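Local coordinates for 14L protein (Yaba-like disease virus, PDB 4EKX), which probably binds host interleukin-18 as a soluble viral decoy, keeping the cytokine from its receptor, at residues V19-R24 with L75-I80; V35-G40 with P71-I76. The protein carries 2 engineered substitutions. One frame throughout, in Å; residues are numbered along the deposited sequence.

Interaction 1 of 2, residues V19-R24 with L75-I80; sequences VVLECR and LILTNI
Val-19 to Leu-21 pair with Leu-75 to Leu-77 as neighbouring antiparallel strands in the middle of a four-stranded sheet, a largely buried contact. Two hydrogen-bonded pairs, Val-19 with Leu-77 and Leu-21 with Leu-75, bracket the non-hydrogen-bonded pair of Val-20 and Ile-76. Leu-77 N gives its hydrogen to Val-19 O at 2.8 Å, and Leu-21 N reaches Leu-75 O over the same 2.8 Å. The return bonds from Val-19 N to Leu-77 O and from Leu-75 N to Leu-21 O complete both pairs. Between them, the CA of Ile-76 makes a CA-H...O contact of 3.3 Å with Val-19 O.

These are the B and E strands of an immunoglobulin-like sandwich, and along them the side chains alternate between the inner and outer faces of the sheet. Val-19, Leu-21, Leu-75 and Leu-77 point inward; Leu-106 of helix 106-110 packs on both Leu-21 and Leu-77. Val-20 and Ile-76 run alongside each other on the outer face, with Val-20 CG2 4.1 Å from Ile-76 CG1. Ile-80, past the turn at Asn-79, comes back crosswise to Val-19 and sets its CD1 3.6 Å from Val-19 CG2. Val-19 CG1 is anti to the backbone N (chi1 162°), which leaves CG2 beside that N, on the side where Ile-80 arrives. Farther along the strand, Glu-22 forms a salt bridge with Arg-24 of a second copy of the protein.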
ATOM      1  N   VAL D  19      -0.322 -13.842   6.162  1.00 40.74           N
ATOM      2  CA  VAL D  19      -0.939 -12.681   6.815  1.00 39.54           C
ATOM      3  C   VAL D  19       0.051 -11.527   6.893  1.00 36.66           C
ATOM      4  O   VAL D  19       1.173 -11.697   7.349  1.00 37.63           O
ATOM      5  CB  VAL D  19      -1.430 -13.039   8.246  1.00 34.95           C
ATOM      6  CG1 VAL D  19      -1.651 -11.793   9.090  1.00 35.47           C
ATOM      7  CG2 VAL D  19      -2.712 -13.890   8.172  1.00 35.35           C
ATOM      8  N   VAL D  20      -0.368 -10.347   6.444  1.00 31.65           N
ATOM      9  CA  VAL D  20       0.513  -9.182   6.483  1.00 31.61           C
ATOM     10  C   VAL D  20      -0.080  -8.098   7.368  1.00 30.29           C
ATOM     11  O   VAL D  20      -1.234  -7.716   7.186  1.00 32.96           O
ATOM     12  CB  VAL D  20       0.714  -8.580   5.077  1.00 35.73           C
ATOM     13  CG1 VAL D  20       1.621  -7.347   5.154  1.00 37.30           C
ATOM     14  CG2 VAL D  20       1.290  -9.622   4.128  1.00 40.90           C
ATOM     15  N   LEU D  21       0.709  -7.640   8.340  1.00 33.22           N
ATOM     16  CA  LEU D  21       0.347  -6.490   9.160  1.00 29.75           C
ATOM     17  C   LEU D  21       1.209  -5.344   8.706  1.00 30.52           C
ATOM     18  O   LEU D  21       2.417  -5.504   8.528  1.00 38.22           O
ATOM     19  CB  LEU D  21       0.611  -6.757  10.642  1.00 30.47           C
ATOM     20  CG  LEU D  21       0.210  -8.167  11.128  1.00 34.35           C
ATOM     21  CD1 LEU D  21       0.421  -8.275  12.633  1.00 38.03           C
ATOM     22  CD2 LEU D  21      -1.236  -8.489  10.757  1.00 40.68           C
ATOM     23  N   GLU D  22       0.585  -4.185   8.528  1.00 30.16           N
ATOM     24  CA  GLU D  22       1.293  -3.011   8.043  1.00 26.56           C
ATOM     25  C   GLU D  22       1.404  -2.003   9.160  1.00 32.34           C
ATOM     26  O   GLU D  22       0.398  -1.507   9.673  1.00 32.61           O
ATOM     27  CB  GLU D  22       0.535  -2.381   6.872  1.00 29.48           C
ATOM     28  CG  GLU D  22       0.171  -3.386   5.779  1.00 30.92           C
ATOM     29  CD  GLU D  22      -0.933  -2.868   4.863  1.00 31.70           C
ATOM     30  OE1 GLU D  22      -1.641  -1.925   5.264  1.00 34.36           O
ATOM     31  OE2 GLU D  22      -1.100  -3.429   3.757  1.00 37.67           O
ATOM     32  N   CYS D  23       2.636  -1.700   9.536  1.00 29.11           N
ATOM     33  CA  CYS D  23       2.839  -0.649  10.508  1.00 29.47           C
ATOM     34  C   CYS D  23       3.397   0.597   9.836  1.00 30.72           C
ATOM     35  O   CYS D  23       4.402   0.538   9.131  1.00 34.80           O
ATOM     36  CB  CYS D  23       3.757  -1.110  11.625  1.00 25.78           C
ATOM     37  SG  CYS D  23       4.038   0.278  12.815  1.00 35.85           S
ATOM     38  N   ARG D  24       2.721   1.721  10.049  1.00 31.22           N
ATOM     39  CA  ARG D  24       3.162   2.997   9.510  1.00 32.70           C
ATOM     40  C   ARG D  24       3.315   3.989  10.639  1.00 34.56           C
ATOM     41  O   ARG D  24       2.451   4.093  11.511  1.00 35.76           O
ATOM     42  CB  ARG D  24       2.149   3.545   8.495  1.00 33.95           C
ATOM     43  CG  ARG D  24       1.968   2.668   7.262  1.00 32.00           C
ATOM     44  CD  ARG D  24       0.893   3.239   6.360  1.00 32.87           C
ATOM     45  NE  ARG D  24       0.710   2.460   5.137  1.00 33.93           N
ATOM     46  CZ  ARG D  24      -0.153   1.458   5.010  1.00 35.62           C
ATOM     47  NH1 ARG D  24      -0.935   1.106   6.029  1.00 34.00           N
ATOM     48  NH2 ARG D  24      -0.254   0.822   3.851  1.00 39.38           N
ATOM     49  N   LEU D  75       4.896  -6.810   8.823  1.00 31.75           N
ATOM     50  CA  LEU D  75       5.204  -8.072   9.483  1.00 28.85           C
ATOM     51  C   LEU D  75       4.390  -9.160   8.784  1.00 33.06           C
ATOM     52  O   LEU D  75       3.169  -9.041   8.633  1.00 34.28           O
ATOM     53  CB  LEU D  75       4.870  -7.991  10.973  1.00 29.48           C
ATOM     54  CG  LEU D  75       5.232  -9.216  11.825  1.00 32.23           C
ATOM     55  CD1 LEU D  75       6.751  -9.378  11.942  1.00 33.30           C
ATOM     56  CD2 LEU D  75       4.598  -9.089  13.206  1.00 42.55           C
ATOM     57  N   ILE D  76       5.080 -10.196   8.324  1.00 35.10           N
ATOM     58  CA  ILE D  76       4.445 -11.244   7.538  1.00 33.82           C
ATOM     59  C   ILE D  76       4.462 -12.529   8.345  1.00 33.25           C
ATOM     60  O   ILE D  76       5.521 -12.965   8.800  1.00 37.55           O
ATOM     61  CB  ILE D  76       5.164 -11.484   6.187  1.00 41.08           C
ATOM     62  CG1 ILE D  76       5.182 -10.211   5.345  1.00 42.09           C
ATOM     63  CG2 ILE D  76       4.498 -12.620   5.407  1.00 40.07           C
ATOM     64  CD1 ILE D  76       6.406  -9.372   5.550  1.00 45.10           C
ATOM     65  N   LEU D  77       3.279 -13.106   8.540  1.00 39.39           N
ATOM     66  CA  LEU D  77       3.134 -14.339   9.302  1.00 39.87           C
ATOM     67  C   LEU D  77       2.771 -15.460   8.354  1.00 38.04           C
ATOM     68  O   LEU D  77       1.853 -15.332   7.535  1.00 40.97           O
ATOM     69  CB  LEU D  77       2.023 -14.217  10.350  1.00 38.09           C
ATOM     70  CG  LEU D  77       2.304 -13.411  11.619  1.00 44.27           C
ATOM     71  CD1 LEU D  77       2.551 -11.953  11.283  1.00 39.90           C
ATOM     72  CD2 LEU D  77       1.141 -13.549  12.593  1.00 43.61           C
ATOM     73  N   THR D  78       3.499 -16.562   8.476  1.00 43.11           N
ATOM     74  CA  THR D  78       3.227 -17.767   7.715  1.00 45.08           C
ATOM     75  C   THR D  78       3.237 -18.957   8.662  1.00 48.64           C
ATOM     76  O   THR D  78       3.742 -18.865   9.787  1.00 46.62           O
ATOM     77  CB  THR D  78       4.280 -17.994   6.621  1.00 44.52           C
ATOM     78  OG1 THR D  78       5.594 -17.869   7.187  1.00 47.78           O
ATOM     79  CG2 THR D  78       4.105 -16.984   5.500  1.00 48.12           C
ATOM     80  N   ASN D  79       2.691 -20.079   8.200  1.00 49.31           N
ATOM     81  CA  ASN D  79       2.597 -21.285   9.018  1.00 56.16           C
ATOM     82  C   ASN D  79       2.105 -20.977  10.426  1.00 55.86           C
ATOM     83  O   ASN D  79       2.710 -21.372  11.425  1.00 56.94           O
ATOM     84  CB  ASN D  79       3.932 -22.031   9.033  1.00 57.18           C
ATOM     85  CG  ASN D  79       4.290 -22.591   7.667  1.00 64.72           C
ATOM     86  OD1 ASN D  79       3.683 -23.561   7.204  1.00 75.38           O
ATOM     87  ND2 ASN D  79       5.265 -21.977   7.008  1.00 59.61           N
ATOM     88  N   ILE D  80       0.973 -20.285  10.472  1.00 50.54           N
ATOM     89  CA  ILE D  80       0.448 -19.671  11.682  1.00 48.05           C
ATOM     90  C   ILE D  80      -0.047 -20.670  12.725  1.00 52.90           C
ATOM     91  O   ILE D  80      -0.869 -21.540  12.443  1.00 53.34           O
ATOM     92  CB  ILE D  80      -0.674 -18.659  11.327  1.00 47.47           C
ATOM     93  CG1 ILE D  80      -0.092 -17.503  10.500  1.00 46.78           C
ATOM     94  CG2 ILE D  80      -1.352 -18.131  12.584  1.00 44.40           C
ATOM     95  CD1 ILE D  80      -1.149 -16.559   9.928  1.00 42.40           C
TER

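Interaction 2 of 2, residues V35-G40 with P71-I76; sequences VYWIIG and PRADLI
Trp-37 lays its indole against Leu-75 in the buried space between the two sheets. Leu-75 CB sits over one face of the ring, 3.6 Å from the centroid of the five-membered ring and only 6° off its normal, a CH-pi contact. With Leu-75 CG anti to the backbone N (chi1 -176°), the chain runs on toward the benzo ring, where CD2 lies 3.8 Å from Trp-37 CE3. The same methyl meets Ile-39 CD1 tip to tip. Toward the other end of the contact, Ala-73 CB lies 3.9 Å from Trp-37 CD1 and touches Val-35 as well. Val-35 CG2 is pressed against the 71-76 backbone, 3.4 Å from Ala-73 N, while Val-35 CG1 meets the ring of Pro-71 at CG, the two side chains crossing at about a right angle.

This is face-to-face packing in an immunoglobulin-like sandwich: strand 34-39 belongs to one sheet and 72-78 to the other. Trp-37 occupies the place of the core tryptophan of strand C in such domains and also packs on Cys-23, whose disulfide to Cys-91 joins the sheets.

At the indole edge, Trp-37 NE1 donates to Ala-73 O at 2.9 Å, joining the sheets by a polar bond as well. The acceptor lies near the ring plane, but the donor stands well above the carbonyl plane of Ala-73, 65° out of it. On the far side of strand 72-78, Arg-72 NE binds Asp-74 OD1 at 2.9 Å in a salt bridge, the oxygen in the guanidinium plane; Asp-74 OD2 also bonds Tyr-59 OH. Tyr-36 points away from this strand, and its hydroxyl bonds the backbone of another protein's chain.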
ATOM      1  N   VAL D  35      10.037   2.769  12.012  1.00 25.97           N
ATOM      2  CA  VAL D  35       9.192   1.837  12.747  1.00 29.41           C
ATOM      3  C   VAL D  35       9.694   0.404  12.582  1.00 27.61           C
ATOM      4  O   VAL D  35      10.365   0.067  11.607  1.00 26.73           O
ATOM      5  CB  VAL D  35       7.710   1.917  12.312  1.00 26.05           C
ATOM      6  CG1 VAL D  35       7.115   3.296  12.652  1.00 26.33           C
ATOM      7  CG2 VAL D  35       7.565   1.613  10.817  1.00 29.56           C
ATOM      8  N   TYR D  36       9.391  -0.431  13.565  1.00 26.17           N
ATOM      9  CA  TYR D  36       9.699  -1.862  13.457  1.00 27.87           C
ATOM     10  C   TYR D  36       8.898  -2.630  14.474  1.00 28.83           C
ATOM     11  O   TYR D  36       8.272  -2.048  15.368  1.00 28.55           O
ATOM     12  CB  TYR D  36      11.181  -2.131  13.690  1.00 26.51           C
ATOM     13  CG  TYR D  36      11.664  -1.656  15.038  1.00 29.10           C
ATOM     14  CD1 TYR D  36      12.048  -0.319  15.232  1.00 25.34           C
ATOM     15  CD2 TYR D  36      11.743  -2.533  16.122  1.00 29.95           C
ATOM     16  CE1 TYR D  36      12.497   0.122  16.472  1.00 28.22           C
ATOM     17  CE2 TYR D  36      12.184  -2.091  17.365  1.00 30.54           C
ATOM     18  CZ  TYR D  36      12.562  -0.761  17.533  1.00 31.45           C
ATOM     19  OH  TYR D  36      13.009  -0.299  18.755  1.00 32.21           O
ATOM     20  N   TRP D  37       8.950  -3.951  14.348  1.00 28.02           N
ATOM     21  CA  TRP D  37       8.129  -4.819  15.163  1.00 28.72           C
ATOM     22  C   TRP D  37       8.896  -5.453  16.332  1.00 28.06           C
ATOM     23  O   TRP D  37      10.099  -5.725  16.236  1.00 29.38           O
ATOM     24  CB  TRP D  37       7.514  -5.909  14.272  1.00 24.76           C
ATOM     25  CG  TRP D  37       6.447  -5.363  13.336  1.00 28.50           C
ATOM     26  CD1 TRP D  37       6.628  -4.847  12.078  1.00 26.84           C
ATOM     27  CD2 TRP D  37       5.056  -5.262  13.616  1.00 26.34           C
ATOM     28  NE1 TRP D  37       5.414  -4.436  11.551  1.00 26.58           N
ATOM     29  CE2 TRP D  37       4.435  -4.676  12.481  1.00 23.89           C
ATOM     30  CE3 TRP D  37       4.263  -5.606  14.719  1.00 26.79           C
ATOM     31  CZ2 TRP D  37       3.059  -4.468  12.409  1.00 28.65           C
ATOM     32  CZ3 TRP D  37       2.898  -5.378  14.652  1.00 31.08           C
ATOM     33  CH2 TRP D  37       2.310  -4.810  13.503  1.00 30.94           C
ATOM     34  N   ILE D  38       8.176  -5.653  17.437  1.00 26.08           N
ATOM     35  CA  ILE D  38       8.652  -6.434  18.576  1.00 29.65           C
ATOM     36  C   ILE D  38       7.606  -7.512  18.837  1.00 33.35           C
ATOM     37  O   ILE D  38       6.409  -7.218  18.945  1.00 33.30           O
ATOM     38  CB  ILE D  38       8.845  -5.563  19.835  1.00 33.65           C
ATOM     39  CG1 ILE D  38       9.948  -4.520  19.588  1.00 30.31           C
ATOM     40  CG2 ILE D  38       9.175  -6.449  21.053  1.00 37.91           C
ATOM     41  CD1 ILE D  38      10.225  -3.577  20.781  1.00 32.59           C
ATOM     42  N   ILE D  39       8.071  -8.755  18.904  1.00 31.90           N
ATOM     43  CA  ILE D  39       7.203  -9.920  19.079  1.00 34.35           C
ATOM     44  C   ILE D  39       7.220 -10.293  20.548  1.00 38.28           C
ATOM     45  O   ILE D  39       8.267 -10.652  21.100  1.00 36.00           O
ATOM     46  CB  ILE D  39       7.699 -11.109  18.245  1.00 34.17           C
ATOM     47  CG1 ILE D  39       7.992 -10.681  16.807  1.00 37.44           C
ATOM     48  CG2 ILE D  39       6.687 -12.261  18.272  1.00 35.48           C
ATOM     49  CD1 ILE D  39       6.816  -9.984  16.112  1.00 38.42           C
ATOM     50  N   GLY D  40       6.062 -10.184  21.189  1.00 37.87           N
ATOM     51  CA  GLY D  40       5.970 -10.392  22.618  1.00 37.80           C
ATOM     52  C   GLY D  40       6.674  -9.276  23.367  1.00 40.59           C
ATOM     53  O   GLY D  40       6.698  -8.128  22.917  1.00 39.31           O
ATOM     54  N   PRO D  71       7.549   6.379   7.850  1.00 40.95           N
ATOM     55  CA  PRO D  71       8.227   5.085   7.926  1.00 35.68           C
ATOM     56  C   PRO D  71       7.220   3.934   7.930  1.00 32.29           C
ATOM     57  O   PRO D  71       6.107   4.083   8.435  1.00 35.39           O
ATOM     58  CB  PRO D  71       8.963   5.149   9.272  1.00 37.53           C
ATOM     59  CG  PRO D  71       8.265   6.217  10.051  1.00 39.73           C
ATOM     60  CD  PRO D  71       7.787   7.216   9.038  1.00 43.27           C
ATOM     61  N   ARG D  72       7.615   2.800   7.372  1.00 31.51           N
ATOM     62  CA  ARG D  72       6.728   1.638   7.301  1.00 30.15           C
ATOM     63  C   ARG D  72       7.483   0.336   7.568  1.00 29.02           C
ATOM     64  O   ARG D  72       8.610   0.158   7.108  1.00 33.81           O
ATOM     65  CB  ARG D  72       6.053   1.565   5.927  1.00 28.03           C
ATOM     66  CG  ARG D  72       5.066   0.401   5.787  1.00 30.77           C
ATOM     67  CD  ARG D  72       4.313   0.464   4.464  1.00 36.65           C
ATOM     68  NE  ARG D  72       3.570  -0.772   4.212  1.00 33.20           N
ATOM     69  CZ  ARG D  72       2.756  -0.958   3.181  1.00 37.21           C
ATOM     70  NH1 ARG D  72       2.550   0.018   2.304  1.00 45.26           N
ATOM     71  NH2 ARG D  72       2.136  -2.123   3.031  1.00 36.49           N
ATOM     72  N   ALA D  73       6.855  -0.561   8.318  1.00 26.66           N
ATOM     73  CA  ALA D  73       7.380  -1.913   8.458  1.00 26.17           C
ATOM     74  C   ALA D  73       6.224  -2.882   8.374  1.00 22.89           C
ATOM     75  O   ALA D  73       5.260  -2.758   9.132  1.00 28.96           O
ATOM     76  CB  ALA D  73       8.132  -2.080   9.781  1.00 26.51           C
ATOM     77  N   ASP D  74       6.314  -3.839   7.458  1.00 30.20           N
ATOM     78  CA  ASP D  74       5.308  -4.900   7.396  1.00 28.82           C
ATOM     79  C   ASP D  74       5.814  -6.148   8.131  1.00 31.19           C
ATOM     80  O   ASP D  74       7.006  -6.500   8.063  1.00 32.50           O
ATOM     81  CB  ASP D  74       4.947  -5.265   5.951  1.00 32.05           C
ATOM     82  CG  ASP D  74       4.215  -4.143   5.212  1.00 35.93           C
ATOM     83  OD1 ASP D  74       3.813  -3.141   5.845  1.00 31.84           O
ATOM     84  OD2 ASP D  74       4.032  -4.280   3.984  1.00 37.94           O
ATOM     85  N   LEU D  75       4.896  -6.810   8.823  1.00 31.75           N
ATOM     86  CA  LEU D  75       5.204  -8.072   9.483  1.00 28.85           C
ATOM     87  C   LEU D  75       4.390  -9.160   8.784  1.00 33.06           C
ATOM     88  O   LEU D  75       3.169  -9.041   8.633  1.00 34.28           O
ATOM     89  CB  LEU D  75       4.870  -7.991  10.973  1.00 29.48           C
ATOM     90  CG  LEU D  75       5.232  -9.216  11.825  1.00 32.23           C
ATOM     91  CD1 LEU D  75       6.751  -9.378  11.942  1.00 33.30           C
ATOM     92  CD2 LEU D  75       4.598  -9.089  13.206  1.00 42.55           C
ATOM     93  N   ILE D  76       5.080 -10.196   8.324  1.00 35.10           N
ATOM     94  CA  ILE D  76       4.445 -11.244   7.538  1.00 33.82           C
ATOM     95  C   ILE D  76       4.462 -12.529   8.345  1.00 33.25           C
ATOM     96  O   ILE D  76       5.521 -12.965   8.800  1.00 37.55           O
ATOM     97  CB  ILE D  76       5.164 -11.484   6.187  1.00 41.08           C
ATOM     98  CG1 ILE D  76       5.182 -10.211   5.345  1.00 42.09           C
ATOM     99  CG2 ILE D  76       4.498 -12.620   5.407  1.00 40.07           C
ATOM    100  CD1 ILE D  76       6.406  -9.372   5.550  1.00 45.10           C
TER

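How the interactions relate
Both interactions use strand 72-78, but they engage it in different directions. Interaction 1 joins it edge to edge to strand 18-26 within one sheet, chiefly through paired backbone bonds; interaction 2 stacks its inner face on strand 34-39 of the opposite sheet, through side chains and a single indole bond. Both are buried, interaction 2 lying nearer the centre of the chain. Leu-75 serves in each, chiefly through its backbone in the first and through its side chain in the second. A probable hydrogen bond from Ala-73 N to Cys-23 O continues the pairing of interaction 1 into interaction 2. On the outer face, Glu-22, Arg-24, Arg-72 and Asp-74 gather in a charged patch.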